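PDB 2GOP: trilobed Protease from Pyrococcus furiosus, which probably hydrolyses peptide bonds, the part modelled being a seven-bladed beta-propeller domain with an open Velcro topology. Local coordinates for residues Asn53-Ile58 and Thr337-Pro342; Val275-Phe280 and Asn286-Asp291; Val314-Thr319 and Arg324-Trp329. All coordinates share one frame; numbering follows the deposited sequence. Where two conformers were deposited one is given.

Contact 1: Asn53-Ile58 and Thr337-Pro342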
# COMPACT_ATOMS: atom_id res chain seq x y z
N ASN A 53 -7.56 37.76 3.84
CA ASN A 53 -6.71 37.14 2.80
C ASN A 53 -5.20 37.40 2.95
O ASN A 53 -4.42 37.13 2.02
CB ASN A 53 -7.19 37.53 1.39
CG ASN A 53 -8.64 37.15 1.14
OD1 ASN A 53 -9.16 36.20 1.73
ND2 ASN A 53 -9.30 37.88 0.25
N ALA A 54 -4.79 37.90 4.11
CA ALA A 54 -3.39 38.17 4.39
C ALA A 54 -2.61 36.85 4.47
O ALA A 54 -3.13 35.86 4.99
CB ALA A 54 -3.24 38.95 5.70
N ARG A 55 -1.38 36.86 3.95
CA ARG A 55 -0.55 35.66 3.86
C ARG A 55 0.72 35.76 4.69
O ARG A 55 1.25 36.85 4.91
CB ARG A 55 -0.16 35.38 2.42
CG ARG A 55 -1.32 34.95 1.57
CD ARG A 55 -0.90 34.67 0.15
NE ARG A 55 -1.99 34.04 -0.58
CZ ARG A 55 -2.03 33.89 -1.91
NH1 ARG A 55 -1.02 34.32 -2.67
NH2 ARG A 55 -3.08 33.29 -2.47
N ARG A 56 1.20 34.61 5.14
CA ARG A 56 2.50 34.49 5.79
C ARG A 56 3.19 33.29 5.19
O ARG A 56 2.54 32.39 4.69
CB ARG A 56 2.33 34.36 7.31
CG ARG A 56 1.88 35.68 7.97
CD ARG A 56 1.94 35.64 9.50
NE ARG A 56 0.79 35.16 10.30
CZ ARG A 56 -0.41 34.71 9.90
NH1 ARG A 56 -0.78 34.62 8.62
NH2 ARG A 56 -1.28 34.34 10.84
N PHE A 57 4.52 33.29 5.21
CA PHE A 57 5.30 32.26 4.53
C PHE A 57 6.35 31.66 5.47
O PHE A 57 6.96 32.38 6.27
CB PHE A 57 5.97 32.84 3.28
CG PHE A 57 5.00 33.44 2.30
CD1 PHE A 57 4.39 32.65 1.34
CD2 PHE A 57 4.70 34.80 2.33
CE1 PHE A 57 3.48 33.20 0.43
CE2 PHE A 57 3.80 35.35 1.42
CZ PHE A 57 3.20 34.54 0.47
N ILE A 58 6.55 30.35 5.38
CA ILE A 58 7.69 29.68 5.99
C ILE A 58 8.45 28.94 4.90
O ILE A 58 7.94 27.98 4.31
CB ILE A 58 7.28 28.70 7.10
CG1 ILE A 58 6.46 29.40 8.19
CG2 ILE A 58 8.51 28.05 7.70
CD1 ILE A 58 5.88 28.44 9.25
N THR A 337 -7.11 30.15 -3.99
CA THR A 337 -5.86 30.33 -4.74
C THR A 337 -6.10 30.26 -6.24
O THR A 337 -7.05 29.62 -6.69
CB THR A 337 -4.78 29.30 -4.33
OG1 THR A 337 -5.19 27.98 -4.71
CG2 THR A 337 -4.51 29.32 -2.84
N ASP A 338 -5.24 30.92 -7.00
CA ASP A 338 -5.28 30.85 -8.46
C ASP A 338 -3.87 30.97 -9.04
O ASP A 338 -3.64 31.65 -10.04
CB ASP A 338 -6.21 31.93 -9.03
CG ASP A 338 -5.81 33.35 -8.63
OD1 ASP A 338 -4.86 33.52 -7.84
OD2 ASP A 338 -6.44 34.30 -9.11
N TYR A 339 -2.92 30.30 -8.38
CA TYR A 339 -1.50 30.44 -8.71
C TYR A 339 -1.24 30.20 -10.18
O TYR A 339 -0.54 30.97 -10.84
CB TYR A 339 -0.67 29.46 -7.87
CG TYR A 339 -0.50 29.88 -6.43
CD1 TYR A 339 0.39 30.91 -6.10
CD2 TYR A 339 -1.20 29.26 -5.40
CE1 TYR A 339 0.57 31.31 -4.78
CE2 TYR A 339 -1.03 29.66 -4.09
CZ TYR A 339 -0.15 30.68 -3.77
OH TYR A 339 0.02 31.08 -2.47
N ASN A 340 -1.84 29.14 -10.71
CA ASN A 340 -1.55 28.71 -12.08
C ASN A 340 -2.36 29.38 -13.17
O ASN A 340 -2.00 29.28 -14.35
CB ASN A 340 -1.66 27.20 -12.15
CG ASN A 340 -0.59 26.53 -11.35
OD1 ASN A 340 0.59 26.68 -11.66
ND2 ASN A 340 -0.98 25.84 -10.29
N ASP A 341 -3.44 30.06 -12.80
CA ASP A 341 -4.23 30.85 -13.76
C ASP A 341 -4.61 32.20 -13.15
O ASP A 341 -5.79 32.51 -12.97
CB ASP A 341 -5.46 30.05 -14.20
CG ASP A 341 -5.09 28.67 -14.73
OD1 ASP A 341 -4.90 27.75 -13.90
OD2 ASP A 341 -4.99 28.51 -15.97
N PRO A 342 -3.59 33.02 -12.84
CA PRO A 342 -3.78 34.19 -11.98
C PRO A 342 -4.55 35.33 -12.64
O PRO A 342 -5.09 36.19 -11.94
CB PRO A 342 -2.34 34.61 -11.67
CG PRO A 342 -1.57 34.18 -12.88
CD PRO A 342 -2.21 32.90 -13.32
O HOH W 1 -3.19 32.50 -5.51
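A single water joins Arg55 to Asp338: it accepts from Arg55 NH2 at 3.1 Å and from the backbone Asp338 N at 3.0 Å. It sits in the plane of the guanidinium, at its edge, and at the same time over the middle of the Tyr339 ring. Asp338 OD1 lies 3.0 Å from the same water oxygen. The direct contact is slighter. Tyr339 comes from the opposite direction, and its OH lies over one face of the guanidinium, off toward the rim, with Arg55 NH1 to Tyr339 OH at 3.4 Å. The angle is too poor for a hydrogen bond; that hydroxyl is instead bonded to the OH of Tyr29. The planes of ring and guanidinium are 21° apart, but the hydroxyl, rather than the centre of the phenol ring, sits over the guanidinium, with Tyr339 CZ and CE1 a little farther off. Arg55 gets there with CG anti to its carbonyl carbon (chi1 -69°) and a chain held straight from CG to NE. Thr337 adds a light touch, its CG2 4.2 Å from Arg55 NH2. Asp338 OD1 and Arg55 NH2 are 5.7 Å apart, and the opposite charges probably favour the approach without forming a salt bridge. Arg55 begins strand 55-59, the outermost strand of the first blade, while Thr337 to Pro342 form the loop after strand 333-335, the outermost of the last. Tyr339 packs on strands 26-35 and 40-49, placing the C-terminal loop against the first blade where this open Velcro propeller shares no strand between its end blades.

Contact 2: Val275-Phe280 and Asn286-Asp291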
# COMPACT_ATOMS: atom_id res chain seq x y z
N VAL A 275 -18.35 12.75 10.09
CA VAL A 275 -17.22 12.17 9.41
C VAL A 275 -17.15 12.76 8.02
O VAL A 275 -18.14 12.76 7.28
CB VAL A 275 -17.31 10.62 9.37
CG1 VAL A 275 -16.18 10.03 8.52
CG2 VAL A 275 -17.26 10.06 10.79
N TYR A 276 -15.97 13.27 7.68
CA TYR A 276 -15.70 13.90 6.42
C TYR A 276 -14.76 12.96 5.68
O TYR A 276 -13.76 12.52 6.25
CB TYR A 276 -15.02 15.26 6.66
CG TYR A 276 -15.88 16.26 7.43
CD1 TYR A 276 -16.03 16.16 8.80
CD2 TYR A 276 -16.52 17.30 6.77
CE1 TYR A 276 -16.80 17.07 9.50
CE2 TYR A 276 -17.30 18.22 7.46
CZ TYR A 276 -17.43 18.10 8.83
OH TYR A 276 -18.21 19.01 9.52
N PHE A 277 -15.08 12.65 4.43
CA PHE A 277 -14.34 11.64 3.71
C PHE A 277 -14.46 11.77 2.21
O PHE A 277 -15.42 12.34 1.69
CB PHE A 277 -14.81 10.24 4.14
CG PHE A 277 -16.23 9.96 3.78
CD1 PHE A 277 -17.27 10.41 4.59
CD2 PHE A 277 -16.54 9.27 2.62
CE1 PHE A 277 -18.58 10.17 4.24
CE2 PHE A 277 -17.87 9.03 2.27
CZ PHE A 277 -18.88 9.49 3.09
N THR A 278 -13.47 11.21 1.53
CA THR A 278 -13.44 11.18 0.07
C THR A 278 -13.76 9.78 -0.42
O THR A 278 -13.38 8.78 0.20
CB THR A 278 -12.09 11.64 -0.51
OG1 THR A 278 -11.04 10.81 -0.01
CG2 THR A 278 -11.80 13.10 -0.15
N LEU A 279 -14.49 9.73 -1.53
CA LEU A 279 -14.83 8.49 -2.22
C LEU A 279 -14.29 8.54 -3.64
O LEU A 279 -14.30 9.60 -4.27
CB LEU A 279 -16.35 8.31 -2.29
CG LEU A 279 -17.01 7.14 -1.55
CD1 LEU A 279 -16.44 6.86 -0.18
CD2 LEU A 279 -18.51 7.44 -1.48
N PHE A 280 -13.80 7.39 -4.12
CA PHE A 280 -13.39 7.21 -5.51
C PHE A 280 -14.59 6.66 -6.29
O PHE A 280 -15.02 5.53 -6.04
CB PHE A 280 -12.22 6.23 -5.62
CG PHE A 280 -10.90 6.80 -5.16
CD1 PHE A 280 -10.69 7.13 -3.83
CD2 PHE A 280 -9.86 6.98 -6.06
CE1 PHE A 280 -9.47 7.64 -3.41
CE2 PHE A 280 -8.64 7.49 -5.65
CZ PHE A 280 -8.45 7.82 -4.32
N ASN A 286 -14.51 12.47 -4.83
CA ASN A 286 -15.47 13.43 -4.30
C ASN A 286 -15.41 13.48 -2.78
O ASN A 286 -15.11 12.49 -2.15
CB ASN A 286 -16.86 13.03 -4.76
CG ASN A 286 -17.02 13.13 -6.26
OD1 ASN A 286 -16.66 14.14 -6.86
ND2 ASN A 286 -17.55 12.07 -6.87
N LEU A 287 -15.73 14.65 -2.20
CA LEU A 287 -15.72 14.86 -0.75
C LEU A 287 -17.15 14.85 -0.24
O LEU A 287 -18.01 15.57 -0.77
CB LEU A 287 -15.10 16.22 -0.43
CG LEU A 287 -14.23 16.50 0.81
CD1 LEU A 287 -14.38 17.98 1.20
CD2 LEU A 287 -14.46 15.60 2.02
N TYR A 288 -17.38 14.08 0.83
CA TYR A 288 -18.69 13.96 1.46
C TYR A 288 -18.63 14.21 2.95
O TYR A 288 -17.56 14.22 3.55
CB TYR A 288 -19.23 12.53 1.27
CG TYR A 288 -19.57 12.19 -0.15
CD1 TYR A 288 -18.61 11.61 -1.00
CD2 TYR A 288 -20.83 12.45 -0.67
CE1 TYR A 288 -18.92 11.30 -2.31
CE2 TYR A 288 -21.15 12.15 -2.00
CZ TYR A 288 -20.19 11.57 -2.80
OH TYR A 288 -20.51 11.28 -4.12
N ILE A 289 -19.81 14.38 3.54
CA ILE A 289 -19.94 14.41 4.99
C ILE A 289 -20.99 13.39 5.38
O ILE A 289 -22.02 13.23 4.70
CB ILE A 289 -20.31 15.82 5.52
CG1 ILE A 289 -20.24 15.86 7.05
CG2 ILE A 289 -21.70 16.26 5.02
CD1 ILE A 289 -20.74 17.16 7.65
N TRP A 290 -20.70 12.68 6.46
CA TRP A 290 -21.66 11.76 7.06
C TRP A 290 -22.06 12.26 8.43
O TRP A 290 -21.21 12.65 9.25
CB TRP A 290 -21.06 10.36 7.17
CG TRP A 290 -21.98 9.38 7.79
CD1 TRP A 290 -22.88 8.59 7.15
CD2 TRP A 290 -22.11 9.08 9.18
NE1 TRP A 290 -23.55 7.81 8.04
CE2 TRP A 290 -23.10 8.09 9.31
CE3 TRP A 290 -21.47 9.54 10.34
CZ2 TRP A 290 -23.50 7.57 10.53
CZ3 TRP A 290 -21.86 9.02 11.57
CH2 TRP A 290 -22.86 8.05 11.65
N ASP A 291 -23.37 12.27 8.68
CA ASP A 291 -23.91 12.69 9.96
C ASP A 291 -25.11 11.83 10.37
O ASP A 291 -25.96 12.26 11.13
CB ASP A 291 -24.28 14.19 9.91
CG ASP A 291 -25.51 14.47 9.04
OD1 ASP A 291 -25.95 13.58 8.27
OD2 ASP A 291 -26.05 15.60 9.14
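Phe277 and Tyr288 make the dense part of this antiparallel pairing. Tyr288 CB rests over one face of the Phe277 ring, 3.9 Å from its centroid, and the nearest atoms are Phe277 CZ and Tyr288 CB at 3.6 Å. With CG between the backbone N and the carbonyl carbon (chi1 64°), the Phe277 ring swings across to the facing strand, where its edge also meets Trp290 CB. The two aromatic planes are 23° apart but slid so far that the rings hardly overlap; the contact is CH-pi rather than stacking. Farther along the same face Leu279 CB approaches Tyr288 CE1 at 3.9 Å, crossing at about a right angle.

The side chains of Val275 and Trp290 meet more loosely: Val275 CG2 stays 4.3 Å from Trp290 CE3, and Trp290 is partly exposed. The reverse face is more accessible to solvent at Tyr276 and Ile289, yet closely packed: Ile289 CG1 sits over the Tyr276 ring, and Ile289 CD1 reaches Tyr276 CE2 at 3.6 Å.

Three pairs each contribute two N-H...O bonds. The shortest, Trp290 N to Val275 O, is 2.7 Å. The longest, Phe277 N to Tyr288 O, is 3.1 Å. Strands 274-281 and 284-290 are the two middle strands of one blade. Strand 245-249 of the preceding blade packs on Val275, Phe277 and Trp290, strand 303-309 of the next on Tyr276 and Thr278. Main-chain bonds therefore fix the register within the blade, while mostly apolar groups on its two faces provide the surfaces by which successive blades pack.

Contact 3: Val314-Thr319 and Arg324-Trp329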
# COMPACT_ATOMS: atom_id res chain seq x y z
N VAL A 314 -11.69 22.85 4.12
CA VAL A 314 -10.70 23.28 3.13
C VAL A 314 -10.22 22.07 2.35
O VAL A 314 -10.06 20.98 2.91
CB VAL A 314 -9.47 23.99 3.78
CG1 VAL A 314 -8.51 22.98 4.42
CG2 VAL A 314 -8.73 24.84 2.75
N TYR A 315 -10.00 22.24 1.06
CA TYR A 315 -9.53 21.13 0.25
C TYR A 315 -8.80 21.62 -0.98
O TYR A 315 -8.98 22.77 -1.43
CB TYR A 315 -10.69 20.21 -0.15
CG TYR A 315 -11.90 20.92 -0.74
CD1 TYR A 315 -11.97 21.23 -2.10
CD2 TYR A 315 -12.99 21.25 0.05
CE1 TYR A 315 -13.09 21.86 -2.64
CE2 TYR A 315 -14.12 21.88 -0.48
CZ TYR A 315 -14.16 22.19 -1.82
OH TYR A 315 -15.27 22.82 -2.31
N LEU A 316 -7.93 20.75 -1.49
CA LEU A 316 -7.35 20.89 -2.81
C LEU A 316 -8.23 20.17 -3.83
O LEU A 316 -8.59 19.00 -3.63
CB LEU A 316 -5.92 20.34 -2.84
CG LEU A 316 -4.86 21.09 -2.04
CD1 LEU A 316 -3.51 20.36 -2.10
CD2 LEU A 316 -4.71 22.53 -2.56
N LYS A 317 -8.57 20.85 -4.93
CA LYS A 317 -9.36 20.28 -6.01
C LYS A 317 -8.65 20.41 -7.36
O LYS A 317 -8.33 21.52 -7.79
CB LYS A 317 -10.73 20.98 -6.09
CG LYS A 317 -11.57 20.55 -7.29
CD LYS A 317 -13.01 21.00 -7.17
CE LYS A 317 -13.16 22.50 -7.20
NZ LYS A 317 -14.56 22.92 -7.51
N GLU A 318 -8.46 19.28 -8.03
CA GLU A 318 -7.85 19.21 -9.35
C GLU A 318 -8.88 18.78 -10.39
O GLU A 318 -9.80 18.02 -10.09
CB GLU A 318 -6.69 18.23 -9.32
CG GLU A 318 -5.85 18.22 -10.58
CD GLU A 318 -4.43 17.84 -10.30
OE1 GLU A 318 -3.73 18.62 -9.62
OE2 GLU A 318 -4.00 16.76 -10.76
N THR A 319 -8.71 19.27 -11.62
CA THR A 319 -9.55 18.87 -12.75
C THR A 319 -8.69 18.48 -13.96
O THR A 319 -7.46 18.61 -13.94
CB THR A 319 -10.50 20.01 -13.19
OG1 THR A 319 -9.74 21.07 -13.77
CG2 THR A 319 -11.31 20.54 -12.02
N ARG A 324 -4.47 21.35 -9.23
CA ARG A 324 -5.09 21.61 -7.94
C ARG A 324 -4.87 23.04 -7.43
O ARG A 324 -3.76 23.58 -7.54
CB ARG A 324 -4.63 20.60 -6.89
CG ARG A 324 -3.13 20.53 -6.69
CD ARG A 324 -2.68 19.16 -6.22
NE ARG A 324 -1.22 19.04 -6.22
CZ ARG A 324 -0.47 18.65 -7.25
NH1 ARG A 324 -1.01 18.34 -8.42
NH2 ARG A 324 0.84 18.58 -7.10
N GLU A 325 -5.94 23.62 -6.91
CA GLU A 325 -5.92 24.90 -6.19
C GLU A 325 -6.67 24.71 -4.87
O GLU A 325 -7.36 23.70 -4.68
CB GLU A 325 -6.59 25.99 -7.02
CG GLU A 325 -5.92 26.33 -8.36
CD GLU A 325 -4.65 27.16 -8.22
OE1 GLU A 325 -4.36 27.68 -7.12
OE2 GLU A 325 -3.94 27.30 -9.24
N LEU A 326 -6.56 25.67 -3.97
CA LEU A 326 -7.21 25.61 -2.67
C LEU A 326 -8.61 26.20 -2.73
O LEU A 326 -8.85 27.25 -3.34
CB LEU A 326 -6.38 26.36 -1.62
CG LEU A 326 -6.63 26.00 -0.16
CD1 LEU A 326 -6.01 24.67 0.19
CD2 LEU A 326 -6.07 27.09 0.74
N PHE A 327 -9.54 25.51 -2.07
CA PHE A 327 -10.93 25.92 -1.98
C PHE A 327 -11.38 25.78 -0.54
O PHE A 327 -10.87 24.94 0.19
CB PHE A 327 -11.82 25.02 -2.85
CG PHE A 327 -11.59 25.17 -4.34
CD1 PHE A 327 -10.53 24.52 -4.95
CD2 PHE A 327 -12.45 25.93 -5.12
CE1 PHE A 327 -10.32 24.64 -6.32
CE2 PHE A 327 -12.24 26.05 -6.49
CZ PHE A 327 -11.18 25.41 -7.09
N THR A 328 -12.35 26.60 -0.13
CA THR A 328 -13.02 26.40 1.15
C THR A 328 -14.49 26.07 0.93
O THR A 328 -15.04 26.27 -0.16
CB THR A 328 -12.92 27.63 2.11
OG1 THR A 328 -13.41 28.81 1.46
CG2 THR A 328 -11.47 27.86 2.56
N TRP A 329 -15.13 25.55 1.97
CA TRP A 329 -16.54 25.23 1.89
C TRP A 329 -17.19 25.44 3.26
O TRP A 329 -16.75 24.86 4.25
CB TRP A 329 -16.70 23.81 1.36
CG TRP A 329 -18.08 23.48 0.98
CD1 TRP A 329 -18.66 23.65 -0.25
CD2 TRP A 329 -19.08 22.91 1.82
NE1 TRP A 329 -19.97 23.22 -0.21
CE2 TRP A 329 -20.25 22.77 1.05
CE3 TRP A 329 -19.10 22.52 3.17
CZ2 TRP A 329 -21.42 22.24 1.57
CZ3 TRP A 329 -20.28 22.00 3.69
CH2 TRP A 329 -21.42 21.86 2.89
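Lys317 meets the Phe327 ring at CB and again at CE and NZ, while CG and CD arch away from it. Lys317 CB lies 3.7 Å from Phe327 CE1; the chain then leaves with CG anti to the backbone N (chi1 174°) and bends at chi3 (66°), which brings CE over the ring face, 3.6 Å from the centroid. NZ stays over that face, a cation-pi contact with 4.3 Å to the centroid, and ends in a salt bridge with Glu333. The OH of Tyr315 is hydrogen-bonded to the same carboxylate, and its ring passes close to Phe327, Tyr315 CE1 to Phe327 CB at 3.4 Å.

At the hairpin's turn end, Glu318 OE1 is gripped twice by Arg324. Arg324 NH1 meets its syn lone pair at 3.0 Å, nearly in the guanidinium plane, as a salt bridge, while the backbone Arg324 N comes to the anti side at 2.9 Å. Arg324 NE is bonded to the backbone O of Leu17, in the first blade. On the face away from Lys317 and Phe327, Leu326 CD1 fits between Val314 CG2 and Leu316 CD2.

These middle strands of the last blade thus combine a mostly apolar face, where Leu316 and Leu326 touch Pro20 of strand 16-23, with one where the lysine charge is probably balanced by Glu333 and eased by the ring. The double grip on one carboxylate oxygen would steady Arg324 as it reaches across to the first blade.

How the contacts relate
From the N terminus, the chain leaves the first blade at Asn53-Ile58 and travels round the propeller before Thr337-Pro342 returns to it, so contact 1 closes by far the longest loop. Contacts 2 and 3 are both nested within that loop and follow one another in series, each closing a short hairpin: contact 2 in the blade of residues 264-296, contact 3 in the last. Leu287 CD1 packs on Tyr315 CD2, joining those adjacent blades. Contact 3 also meets contact 1, as Thr337 OG1 probably hydrogen-bonds Glu325 OE1. Contacts 1 and 2 stay about 15 Å apart between nearest atoms; contact 3 touches both, lying between the blade of contact 2 and the closure at contact 1.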